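Local coordinates for pyrroline carboxylate reductase (Plasmodium falciparum, PDB 2RCY), which reduces pyrroline-5-carboxylate to proline, the last step of proline synthesis, with NADP(H) as its nucleotide cofactor, at the interface of chains A and B. Sequence-based numbering; all coordinates share one arbitrary frame. Chains: chain A/B, Pyrroline carboxylate reductase.

The interface of chains A and B. Residues chain A 165, 167-171, 174; chain B 201, 205, 223, 230.
A:Pro170 and B:Ile223 touch where the start of helix 169-186 of chain A, entered through the turn A:Gly167 to A:Gly169, lies between helix 191-211 of chain B on one side and B:Ile223 and B:Thr230 on the other. B:Ile223 buries the most surface of the residues in this patch. Its CG1 is anti to the backbone N (chi1 168°) and chi2 is also extended at 176°, which carries the tip CD1 into the turn. CD1 lies 3.7 Å from CD of A:Pro170 and 3.7 Å from CA of A:Cys168. The side chains of A:Pro170 and B:Ile223 cross at about a right angle. The other branch, CG2, rests on the methyl CB of A:Ala171. CG2 of B:Thr230 reaches the same methyl, at 3.6 Å from CB of A:Ala171.

From the opposite side, the methyl CG2 of B:Thr201 packs on the proline ring, 3.5 Å from CD of A:Pro170. It also covers CA of A:Gly169. B:Ser205 turns its hydroxyl back to its own helix: OG donates to O of B:Thr201 at 2.7 Å, tilted 30° from the carbonyl plane. That bond helps hold the serine rotamer beside A:Pro170. CB of B:Ser205 sits over one face of the A:Tyr174 ring, above CE1 at 4.0 Å.

A weak hydrogen bond also crosses the patch, from the thiol SG of A:Cys168 to the hydroxyl OG1 of B:Thr230 at 3.0 Å. Most of the other contacts are apolar.

The patch belongs to a two-fold interface and recurs with the chains exchanged. It lies among the C-terminal helices, which form the dimerisation region of this reductase family.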
loop_
_atom_site.group_PDB
_atom_site.type_symbol
_atom_site.label_atom_id
_atom_site.label_comp_id
_atom_site.label_asym_id
_atom_site.label_seq_id
_atom_site.Cartn_x
_atom_site.Cartn_y
_atom_site.Cartn_z
ATOM N N ILE A 165 24.751 -4.049 12.694
ATOM C CA ILE A 165 25.142 -5.119 11.775
ATOM C C ILE A 165 25.734 -6.323 12.514
ATOM O O ILE A 165 25.260 -7.447 12.357
ATOM C CB ILE A 165 26.146 -4.611 10.704
ATOM C CG1 ILE A 165 25.442 -3.675 9.720
ATOM C CG2 ILE A 165 26.806 -5.779 9.958
ATOM C CD1 ILE A 165 26.384 -2.858 8.871
ATOM N N GLY A 167 26.409 -6.685 16.101
ATOM C CA GLY A 167 25.751 -7.012 17.362
ATOM C C GLY A 167 24.355 -7.576 17.174
ATOM O O GLY A 167 24.025 -8.620 17.738
ATOM N N CYS A 168 23.543 -6.885 16.374
ATOM C CA CYS A 168 22.152 -7.274 16.121
ATOM C C CYS A 168 22.011 -8.277 14.983
ATOM O O CYS A 168 21.005 -8.985 14.895
ATOM C CB CYS A 168 21.305 -6.046 15.802
ATOM S SG CYS A 168 21.256 -4.825 17.097
ATOM N N GLY A 169 23.022 -8.322 14.117
ATOM C CA GLY A 169 23.034 -9.180 12.934
ATOM C C GLY A 169 22.519 -10.602 13.085
ATOM O O GLY A 169 21.696 -11.034 12.277
ATOM N N PRO A 170 22.996 -11.343 14.112
ATOM C CA PRO A 170 22.532 -12.721 14.278
ATOM C C PRO A 170 21.014 -12.868 14.202
ATOM O O PRO A 170 20.528 -13.811 13.582
ATOM C CB PRO A 170 23.042 -13.095 15.672
ATOM C CG PRO A 170 24.262 -12.279 15.840
ATOM C CD PRO A 170 23.976 -10.975 15.154
ATOM N N ALA A 171 20.286 -11.928 14.806
ATOM C CA ALA A 171 18.822 -11.948 14.813
ATOM C C ALA A 171 18.217 -11.891 13.411
ATOM O O ALA A 171 17.233 -12.576 13.139
ATOM C CB ALA A 171 18.276 -10.819 15.670
ATOM N N TYR A 174 19.163 -15.299 11.880
ATOM C CA TYR A 174 18.283 -16.299 12.496
ATOM C C TYR A 174 16.884 -16.280 11.889
ATOM O O TYR A 174 16.314 -17.336 11.616
ATOM C CB TYR A 174 18.178 -16.105 14.015
ATOM C CG TYR A 174 19.419 -16.463 14.809
ATOM C CD1 TYR A 174 20.202 -17.574 14.478
ATOM C CD2 TYR A 174 19.795 -15.703 15.916
ATOM C CE1 TYR A 174 21.336 -17.901 15.220
ATOM C CE2 TYR A 174 20.922 -16.021 16.662
ATOM C CZ TYR A 174 21.688 -17.119 16.310
ATOM O OH TYR A 174 22.800 -17.425 17.058
ATOM N N THR B 201 29.248 -12.417 10.837
ATOM C CA THR B 201 27.979 -12.467 11.558
ATOM C C THR B 201 27.111 -13.626 11.065
ATOM O O THR B 201 26.526 -14.358 11.868
ATOM C CB THR B 201 27.216 -11.130 11.439
ATOM O OG1 THR B 201 28.030 -10.073 11.958
ATOM C CG2 THR B 201 25.929 -11.175 12.221
ATOM N N SER B 205 26.239 -17.149 13.032
ATOM C CA SER B 205 24.829 -17.484 13.250
ATOM C C SER B 205 24.472 -18.885 12.757
ATOM O O SER B 205 23.767 -19.624 13.445
ATOM C CB SER B 205 23.916 -16.452 12.583
ATOM O OG SER B 205 24.214 -15.140 13.024
ATOM N N ILE B 223 19.210 -12.867 21.610
ATOM C CA ILE B 223 19.890 -11.641 21.203
ATOM C C ILE B 223 19.039 -10.389 21.475
ATOM O O ILE B 223 19.534 -9.259 21.424
ATOM C CB ILE B 223 20.381 -11.737 19.721
ATOM C CG1 ILE B 223 20.833 -10.375 19.184
ATOM C CG2 ILE B 223 19.316 -12.354 18.826
ATOM C CD1 ILE B 223 21.398 -10.430 17.798
ATOM N N THR B 230 18.359 -4.461 19.218
ATOM C CA THR B 230 17.952 -5.556 18.338
ATOM C C THR B 230 16.433 -5.629 18.194
ATOM O O THR B 230 15.915 -5.848 17.095
ATOM C CB THR B 230 18.504 -6.908 18.845
ATOM O OG1 THR B 230 19.932 -6.833 18.947
ATOM C CG2 THR B 230 18.131 -8.040 17.904
#